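Long-range contacts in glycosylation Associate Protein 1 (Streptococcus agalactiae serotype V, PDB 6OYC), which is a GT-B-type accessory Sec system protein that probably binds sugars and takes part in the glycosylation and secretion of bacterial surface adhesins: residues T246-S257 with S271-R282; M1-Y9 with K46-M56. One frame throughout, in Å; residues are numbered along the deposited sequence.

Interaction 1 (T246-S257 with S271-R282); sequences TSKGNLILSVFS and SLSRADAIICDR
Asp281 meets Ser257 with a two-pronged grip at the carboxyl ends of two neighbouring parallel strands, 250-255 and 277-280, and its side chain can be traced outward atom by atom. CB runs beside the ring of Phe256. CG is turned in between the backbone N and carbonyl carbon of Asp281 (chi1 62°) and lies 3.5 Å from CD1 of that ring, carboxylate and ring planes being inclined by 44°. At the tip the oxygens divide the work: OD1 accepts Ser257 N at 3.0 Å, met on its syn side but out of the carboxylate plane, while OD2 takes the Ser257 OG hydroxyl at 2.8 Å through its syn lone pair. Bonds to both oxygens should fix the rotation of the carboxylate.

An aspartate plays a comparable part where the strands begin. Asp276 clasps Leu251 twice, its backbone N reaching Leu251 O at 2.7 Å and its OD2 accepting Leu251 N at 2.8 Å with the anti lone pair. Between the two clasps the backbones bond alternately in parallel register, most directly where Val255 N meets Ile279 O at 2.7 Å and a nearly straight 175°.

Apolar side chains pack on each face. Leu253 CD1 reaches Leu272 CD2 at 3.8 Å, bringing helix 269-273 against the face that also carries Val255, Ile278 and Cys280, which helix 283-292 covers. On the reverse face Ile252 CG2 rests 3.7 Å from Ile279 CD1, and Ser254 is the polar exception, its OG turning to Asp33 and Gln37 of helix 33-43. Strand, intervening helices and adjacent parallel strand make a beta-alpha-beta crossover of a Rossmann-like sheet, the building block of GT-B domains.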
# COMPACT_ATOMS: atom_id res chain seq x y z
N THR A 246 15.34 2.04 -23.70
CA THR A 246 16.20 1.54 -22.63
C THR A 246 17.62 1.19 -23.08
O THR A 246 18.30 0.41 -22.40
CB THR A 246 15.58 0.31 -21.97
OG1 THR A 246 16.30 0.01 -20.77
CG2 THR A 246 15.65 -0.92 -22.90
N SER A 247 18.10 1.75 -24.19
CA SER A 247 19.40 1.30 -24.67
C SER A 247 20.54 1.63 -23.71
O SER A 247 21.59 0.97 -23.77
CB SER A 247 19.68 1.89 -26.06
OG SER A 247 19.18 1.03 -27.07
N LYS A 248 20.36 2.58 -22.79
CA LYS A 248 21.50 3.08 -22.01
C LYS A 248 22.07 2.03 -21.07
O LYS A 248 23.30 1.89 -20.97
CB LYS A 248 21.10 4.34 -21.23
CG LYS A 248 22.28 5.21 -20.78
CD LYS A 248 21.84 6.66 -20.49
CE LYS A 248 23.01 7.57 -20.05
NZ LYS A 248 23.50 8.56 -21.07
N GLY A 249 21.23 1.27 -20.37
CA GLY A 249 21.80 0.34 -19.40
C GLY A 249 21.17 -1.04 -19.30
O GLY A 249 20.58 -1.55 -20.26
N ASN A 250 21.29 -1.65 -18.13
CA ASN A 250 20.63 -2.91 -17.85
C ASN A 250 19.21 -2.69 -17.34
O ASN A 250 18.90 -1.66 -16.73
CB ASN A 250 21.41 -3.72 -16.82
CG ASN A 250 22.72 -4.21 -17.37
OD1 ASN A 250 22.74 -4.92 -18.38
ND2 ASN A 250 23.82 -3.78 -16.77
N LEU A 251 18.37 -3.69 -17.55
CA LEU A 251 16.95 -3.56 -17.28
C LEU A 251 16.44 -4.82 -16.61
O LEU A 251 16.70 -5.93 -17.09
CB LEU A 251 16.18 -3.30 -18.59
CG LEU A 251 14.65 -3.24 -18.49
CD1 LEU A 251 14.20 -2.09 -17.60
CD2 LEU A 251 14.06 -3.10 -19.87
N ILE A 252 15.72 -4.64 -15.50
CA ILE A 252 14.98 -5.71 -14.84
C ILE A 252 13.50 -5.30 -14.76
O ILE A 252 13.17 -4.21 -14.28
CB ILE A 252 15.53 -6.01 -13.43
CG1 ILE A 252 16.96 -6.55 -13.50
CG2 ILE A 252 14.64 -7.01 -12.70
CD1 ILE A 252 17.70 -6.41 -12.20
N LEU A 253 12.62 -6.18 -15.24
CA LEU A 253 11.19 -5.95 -15.16
C LEU A 253 10.63 -6.69 -13.95
O LEU A 253 10.91 -7.88 -13.77
CB LEU A 253 10.49 -6.45 -16.42
CG LEU A 253 10.54 -5.55 -17.65
CD1 LEU A 253 9.85 -6.25 -18.84
CD2 LEU A 253 9.87 -4.22 -17.33
N SER A 254 9.83 -6.01 -13.14
CA SER A 254 9.23 -6.62 -11.95
C SER A 254 7.73 -6.79 -12.15
O SER A 254 7.01 -5.80 -12.36
CB SER A 254 9.51 -5.79 -10.69
OG SER A 254 8.91 -6.41 -9.55
N VAL A 255 7.26 -8.02 -12.08
CA VAL A 255 5.86 -8.37 -12.28
C VAL A 255 5.26 -8.70 -10.91
O VAL A 255 5.77 -9.56 -10.18
CB VAL A 255 5.73 -9.56 -13.25
CG1 VAL A 255 4.31 -10.15 -13.23
CG2 VAL A 255 6.13 -9.16 -14.65
N PHE A 256 4.17 -8.01 -10.56
CA PHE A 256 3.55 -8.13 -9.24
C PHE A 256 2.08 -8.45 -9.42
O PHE A 256 1.32 -7.64 -9.98
CB PHE A 256 3.74 -6.84 -8.45
CG PHE A 256 3.37 -6.96 -7.00
CD1 PHE A 256 3.95 -7.95 -6.20
CD2 PHE A 256 2.44 -6.09 -6.42
CE1 PHE A 256 3.62 -8.06 -4.85
CE2 PHE A 256 2.09 -6.21 -5.07
CZ PHE A 256 2.69 -7.19 -4.28
N SER A 257 1.66 -9.62 -8.94
CA SER A 257 0.34 -10.14 -9.27
C SER A 257 -0.80 -9.21 -8.84
O SER A 257 -1.85 -9.18 -9.50
CB SER A 257 0.16 -11.52 -8.64
OG SER A 257 0.26 -11.44 -7.22
N SER A 271 8.40 -5.23 -24.37
CA SER A 271 8.98 -4.99 -23.05
C SER A 271 9.79 -6.19 -22.58
O SER A 271 10.91 -6.04 -22.07
CB SER A 271 7.89 -4.67 -22.03
OG SER A 271 7.25 -3.44 -22.31
N LEU A 272 9.24 -7.40 -22.72
CA LEU A 272 9.90 -8.59 -22.18
C LEU A 272 11.21 -8.87 -22.89
O LEU A 272 12.18 -9.30 -22.25
CB LEU A 272 8.99 -9.81 -22.28
CG LEU A 272 7.64 -9.71 -21.57
CD1 LEU A 272 6.98 -11.06 -21.55
CD2 LEU A 272 7.83 -9.18 -20.15
N SER A 273 11.26 -8.63 -24.20
CA SER A 273 12.49 -8.89 -24.94
C SER A 273 13.58 -7.90 -24.59
O SER A 273 14.75 -8.17 -24.85
CB SER A 273 12.23 -8.87 -26.45
OG SER A 273 11.98 -7.55 -26.90
N ARG A 274 13.24 -6.77 -23.98
CA ARG A 274 14.25 -5.81 -23.56
C ARG A 274 14.75 -6.04 -22.14
O ARG A 274 15.70 -5.38 -21.71
CB ARG A 274 13.72 -4.38 -23.71
CG ARG A 274 13.82 -3.89 -25.15
CD ARG A 274 12.95 -2.69 -25.44
NE ARG A 274 13.11 -2.25 -26.82
CZ ARG A 274 12.46 -2.78 -27.86
NH1 ARG A 274 11.56 -3.74 -27.67
NH2 ARG A 274 12.67 -2.33 -29.08
N ALA A 275 14.15 -6.97 -21.40
CA ALA A 275 14.60 -7.21 -20.04
C ALA A 275 15.87 -8.05 -20.03
O ALA A 275 15.98 -9.05 -20.75
CB ALA A 275 13.50 -7.91 -19.24
N ASP A 276 16.83 -7.66 -19.20
CA ASP A 276 17.93 -8.58 -18.90
C ASP A 276 17.51 -9.65 -17.89
O ASP A 276 18.09 -10.74 -17.91
CB ASP A 276 19.15 -7.81 -18.38
CG ASP A 276 19.69 -6.82 -19.42
OD1 ASP A 276 20.34 -7.28 -20.39
OD2 ASP A 276 19.45 -5.60 -19.29
N ALA A 277 16.52 -9.37 -17.05
CA ALA A 277 15.94 -10.37 -16.15
C ALA A 277 14.53 -9.93 -15.75
O ALA A 277 14.19 -8.74 -15.83
CB ALA A 277 16.80 -10.59 -14.89
N ILE A 278 13.72 -10.90 -15.33
CA ILE A 278 12.36 -10.65 -14.88
C ILE A 278 12.23 -11.19 -13.46
O ILE A 278 12.69 -12.30 -13.17
CB ILE A 278 11.32 -11.28 -15.81
CG1 ILE A 278 11.43 -10.67 -17.21
CG2 ILE A 278 9.92 -11.07 -15.26
CD1 ILE A 278 10.89 -11.54 -18.30
N ILE A 279 11.63 -10.39 -12.59
CA ILE A 279 11.26 -10.79 -11.23
C ILE A 279 9.75 -10.92 -11.16
O ILE A 279 9.03 -10.07 -11.69
CB ILE A 279 11.72 -9.75 -10.18
CG1 ILE A 279 13.23 -9.60 -10.13
CG2 ILE A 279 11.16 -10.12 -8.80
CD1 ILE A 279 13.64 -8.33 -9.39
N CYS A 280 9.27 -11.94 -10.46
CA CYS A 280 7.88 -11.85 -10.02
C CYS A 280 7.68 -12.50 -8.67
O CYS A 280 8.52 -13.27 -8.18
CB CYS A 280 6.90 -12.45 -11.04
SG CYS A 280 7.36 -14.05 -11.54
N ASP A 281 6.56 -12.16 -8.06
CA ASP A 281 6.19 -12.66 -6.74
C ASP A 281 5.52 -14.04 -6.79
O ASP A 281 5.34 -14.66 -5.74
CB ASP A 281 5.26 -11.66 -6.05
CG ASP A 281 3.95 -11.45 -6.79
OD1 ASP A 281 3.97 -11.29 -8.03
OD2 ASP A 281 2.88 -11.45 -6.15
N ARG A 282 5.16 -14.55 -7.96
CA ARG A 282 4.38 -15.78 -7.98
C ARG A 282 5.03 -16.84 -8.85
O ARG A 282 5.58 -16.54 -9.92
CB ARG A 282 2.95 -15.51 -8.43
CG ARG A 282 2.09 -14.87 -7.33
CD ARG A 282 0.65 -14.86 -7.75
NE ARG A 282 0.20 -16.23 -7.97
CZ ARG A 282 -0.49 -16.92 -7.08
NH1 ARG A 282 -0.81 -16.35 -5.93
NH2 ARG A 282 -0.86 -18.17 -7.33
O HOH W 1 18.74 -3.71 -21.66

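Interaction 2 (M1-Y9 with K46-M56); sequences MFHFIPSWY and KESRLVVLNYM
Trp8 and Asn54 share a water molecule that is gripped by three groups: it accepts the Trp8 backbone N at 3.0 Å, donates to Asn54 OD1 at 2.7 Å and gives a weak bond to Pro6 O. A second water ties Pro6 O to Leu53 N, donating to the first and accepting from the second, and also bonds Tyr9 OH, which is hydrogen-bonded to His238 as well. The polar links between the two loops thus run largely through these two bound waters, with a weak direct bond from Asn54 ND2 to Trp8 O; ND2 also donates to Tyr16 O. Asn54 CB meets the edge of the Tyr9 ring, in its plane, 3.6 Å from Tyr9 CD1.

Before these loops, strands 2-5 and 48-52 pair in parallel. Phe4 N donates to Arg49 O at 2.8 Å and 171°, and Phe4 O receives Val51 N at 2.7 Å. The Phe4 ring turns an edge to Ser48, Phe4 CE1 standing 3.7 Å from Ser48 CB.

Leu50 projects from the same face as Phe4. With CG opposite its backbone N (chi1 -166°), it sends CD2 to within 3.5 Å of Trp8 CZ3. Pro6 CB sits over the centre of one face of the indole. Helices 33-43 and 59-65 close over this group through Met38 and Leu63. On the face that carries His3 and Arg49, Met1 SD and CE lie over one face of the Arg49 guanidinium, CE offset toward its rim; Met1 CE also touches Arg49 CB at 3.7 Å. His3 runs alongside Arg49, and Tyr219 OH joins them, bonding His3 ND1 and Arg49 NE. Strand 2-5, helix 33-43 and the adjacent parallel strand 48-52 form a beta-alpha-beta crossover of a Rossmann-like domain, with loops meeting at the strands' carboxyl ends.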
# COMPACT_ATOMS: atom_id res chain seq x y z
N MET A 1 25.04 1.60 -9.85
CA MET A 1 23.84 1.80 -9.01
C MET A 1 22.52 1.36 -9.67
O MET A 1 22.45 1.10 -10.87
CB MET A 1 23.73 3.27 -8.61
CG MET A 1 23.17 4.17 -9.67
SD MET A 1 22.60 5.73 -8.97
CE MET A 1 21.65 5.16 -7.54
N PHE A 2 21.47 1.28 -8.86
CA PHE A 2 20.19 0.73 -9.27
C PHE A 2 19.10 1.78 -9.15
O PHE A 2 18.89 2.34 -8.06
CB PHE A 2 19.83 -0.50 -8.43
CG PHE A 2 20.76 -1.65 -8.62
CD1 PHE A 2 20.52 -2.60 -9.61
CD2 PHE A 2 21.90 -1.79 -7.83
CE1 PHE A 2 21.39 -3.66 -9.80
CE2 PHE A 2 22.76 -2.85 -8.01
CZ PHE A 2 22.51 -3.79 -8.99
N HIS A 3 18.38 2.03 -10.25
CA HIS A 3 17.29 3.00 -10.30
C HIS A 3 15.96 2.25 -10.26
O HIS A 3 15.64 1.50 -11.20
CB HIS A 3 17.40 3.86 -11.55
CG HIS A 3 18.77 4.40 -11.79
ND1 HIS A 3 19.12 5.70 -11.50
CD2 HIS A 3 19.89 3.80 -12.27
CE1 HIS A 3 20.39 5.89 -11.81
NE2 HIS A 3 20.88 4.76 -12.27
N PHE A 4 15.19 2.45 -9.19
CA PHE A 4 13.90 1.80 -9.03
C PHE A 4 12.81 2.73 -9.55
O PHE A 4 12.78 3.91 -9.18
CB PHE A 4 13.62 1.43 -7.57
CG PHE A 4 14.38 0.22 -7.08
CD1 PHE A 4 15.68 0.35 -6.58
CD2 PHE A 4 13.80 -1.03 -7.12
CE1 PHE A 4 16.38 -0.76 -6.11
CE2 PHE A 4 14.50 -2.14 -6.66
CZ PHE A 4 15.78 -2.01 -6.16
N ILE A 5 11.93 2.21 -10.39
CA ILE A 5 10.80 3.01 -10.84
C ILE A 5 9.53 2.34 -10.31
O ILE A 5 9.17 1.25 -10.79
CB ILE A 5 10.76 3.15 -12.36
CG1 ILE A 5 12.07 3.80 -12.85
CG2 ILE A 5 9.53 3.94 -12.78
CD1 ILE A 5 12.08 4.13 -14.30
N PRO A 6 8.83 2.94 -9.34
CA PRO A 6 7.65 2.31 -8.75
C PRO A 6 6.40 2.55 -9.59
O PRO A 6 6.40 3.32 -10.55
CB PRO A 6 7.52 3.02 -7.39
CG PRO A 6 8.00 4.41 -7.69
CD PRO A 6 9.11 4.26 -8.74
N SER A 7 5.32 1.88 -9.19
CA SER A 7 3.98 2.09 -9.74
C SER A 7 3.06 2.49 -8.60
O SER A 7 2.25 1.67 -8.13
CB SER A 7 3.44 0.83 -10.46
OG SER A 7 4.14 0.64 -11.67
N TRP A 8 3.23 3.70 -8.10
CA TRP A 8 2.44 4.13 -6.96
C TRP A 8 1.44 5.17 -7.42
O TRP A 8 1.32 6.25 -6.83
CB TRP A 8 3.33 4.71 -5.85
CG TRP A 8 4.32 3.73 -5.30
CD1 TRP A 8 4.24 2.36 -5.34
CD2 TRP A 8 5.54 4.05 -4.63
NE1 TRP A 8 5.35 1.81 -4.73
CE2 TRP A 8 6.15 2.82 -4.28
CE3 TRP A 8 6.17 5.26 -4.29
CZ2 TRP A 8 7.37 2.77 -3.61
CZ3 TRP A 8 7.37 5.20 -3.61
CH2 TRP A 8 7.97 3.97 -3.29
N TYR A 9 0.75 4.83 -8.50
CA TYR A 9 -0.10 5.73 -9.26
C TYR A 9 -1.49 5.81 -8.63
O TYR A 9 -1.86 5.02 -7.76
CB TYR A 9 -0.19 5.25 -10.70
CG TYR A 9 1.14 5.29 -11.39
CD1 TYR A 9 1.89 6.46 -11.40
CD2 TYR A 9 1.68 4.16 -11.99
CE1 TYR A 9 3.11 6.53 -12.01
CE2 TYR A 9 2.93 4.22 -12.61
CZ TYR A 9 3.64 5.42 -12.62
OH TYR A 9 4.88 5.54 -13.21
N LYS A 46 23.59 -2.50 -1.75
CA LYS A 46 23.67 -1.89 -3.08
C LYS A 46 23.31 -0.41 -3.04
O LYS A 46 22.50 0.04 -2.22
CB LYS A 46 22.75 -2.62 -4.06
CG LYS A 46 23.02 -4.12 -4.13
CD LYS A 46 24.51 -4.40 -4.15
CE LYS A 46 24.85 -5.57 -5.03
NZ LYS A 46 25.22 -6.77 -4.27
N GLU A 47 23.93 0.35 -3.92
CA GLU A 47 23.57 1.74 -4.12
C GLU A 47 22.31 1.80 -4.98
O GLU A 47 22.23 1.14 -6.02
CB GLU A 47 24.72 2.48 -4.80
CG GLU A 47 25.08 3.82 -4.17
CD GLU A 47 25.54 3.71 -2.72
OE1 GLU A 47 24.89 4.32 -1.84
OE2 GLU A 47 26.56 3.02 -2.45
N SER A 48 21.31 2.55 -4.53
CA SER A 48 20.07 2.59 -5.29
C SER A 48 19.36 3.90 -5.06
O SER A 48 19.61 4.61 -4.08
CB SER A 48 19.17 1.41 -4.94
OG SER A 48 18.87 1.41 -3.57
N ARG A 49 18.46 4.22 -5.98
CA ARG A 49 17.68 5.44 -5.90
C ARG A 49 16.29 5.17 -6.47
O ARG A 49 16.13 4.36 -7.39
CB ARG A 49 18.36 6.59 -6.66
CG ARG A 49 17.53 7.85 -6.73
CD ARG A 49 18.41 9.08 -6.80
NE ARG A 49 19.08 9.16 -8.07
CZ ARG A 49 20.39 9.28 -8.23
NH1 ARG A 49 21.20 9.35 -7.19
NH2 ARG A 49 20.87 9.33 -9.47
N LEU A 50 15.30 5.85 -5.91
CA LEU A 50 13.92 5.76 -6.37
C LEU A 50 13.65 6.88 -7.38
O LEU A 50 14.10 8.01 -7.21
CB LEU A 50 12.98 5.87 -5.18
CG LEU A 50 11.51 5.49 -5.32
CD1 LEU A 50 11.31 4.00 -5.33
CD2 LEU A 50 10.75 6.14 -4.15
N VAL A 51 12.92 6.55 -8.45
CA VAL A 51 12.62 7.50 -9.52
C VAL A 51 11.10 7.55 -9.62
O VAL A 51 10.48 6.64 -10.19
CB VAL A 51 13.25 7.10 -10.86
CG1 VAL A 51 12.90 8.11 -11.93
CG2 VAL A 51 14.79 6.94 -10.74
N VAL A 52 10.51 8.62 -9.10
CA VAL A 52 9.06 8.72 -8.90
C VAL A 52 8.48 9.60 -9.99
O VAL A 52 8.84 10.78 -10.10
CB VAL A 52 8.72 9.28 -7.50
CG1 VAL A 52 7.21 9.46 -7.34
CG2 VAL A 52 9.27 8.35 -6.43
N LEU A 53 7.57 9.04 -10.78
CA LEU A 53 7.10 9.75 -11.97
C LEU A 53 5.83 10.55 -11.73
O LEU A 53 5.61 11.53 -12.43
CB LEU A 53 6.87 8.77 -13.12
CG LEU A 53 8.10 8.03 -13.65
CD1 LEU A 53 7.72 7.19 -14.88
CD2 LEU A 53 9.22 8.98 -14.00
N ASN A 54 5.00 10.15 -10.77
CA ASN A 54 3.72 10.83 -10.55
C ASN A 54 3.84 11.84 -9.43
O ASN A 54 4.81 11.87 -8.67
CB ASN A 54 2.61 9.82 -10.24
CG ASN A 54 2.90 8.99 -8.99
OD1 ASN A 54 3.97 8.41 -8.86
ND2 ASN A 54 1.95 8.95 -8.08
N TYR A 55 2.81 12.68 -9.33
CA TYR A 55 2.74 13.72 -8.31
C TYR A 55 2.56 13.09 -6.92
O TYR A 55 1.60 12.36 -6.67
CB TYR A 55 1.56 14.63 -8.66
CG TYR A 55 1.29 15.81 -7.75
CD1 TYR A 55 2.28 16.74 -7.45
CD2 TYR A 55 0.02 16.00 -7.20
CE1 TYR A 55 2.02 17.82 -6.63
CE2 TYR A 55 -0.25 17.08 -6.40
CZ TYR A 55 0.75 17.98 -6.11
OH TYR A 55 0.48 19.05 -5.30
N MET A 56 3.49 13.35 -6.00
CA MET A 56 3.48 12.70 -4.68
C MET A 56 3.79 13.70 -3.56
O MET A 56 4.85 13.64 -2.93
CB MET A 56 4.46 11.53 -4.66
CG MET A 56 3.98 10.33 -5.47
SD MET A 56 2.67 9.51 -4.55
CE MET A 56 3.63 8.32 -3.60
O HOH W 2 5.04 5.89 -8.90
O HOH W 3 6.78 6.13 -11.03

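Interactions 1 and 2 belong to one seven-stranded parallel sheet, with strand 229-233 running between them and bonding to strands 2-5 and 250-255. Their centres lie 14 Å apart and their nearest atoms about 5 Å, so they do not touch. Along the chain they come in series: interaction 2 closes before interaction 1 opens, with the ten-stranded antiparallel sheet built from the sequence in between. Helix 33-43 serves both, since Gln37 touches Phe4 as well as Ser254 and Ile279. Together the two crossovers build outward from either side of the sheet's middle, giving one of the two Rossmann-like halves consistent with a GT-B architecture.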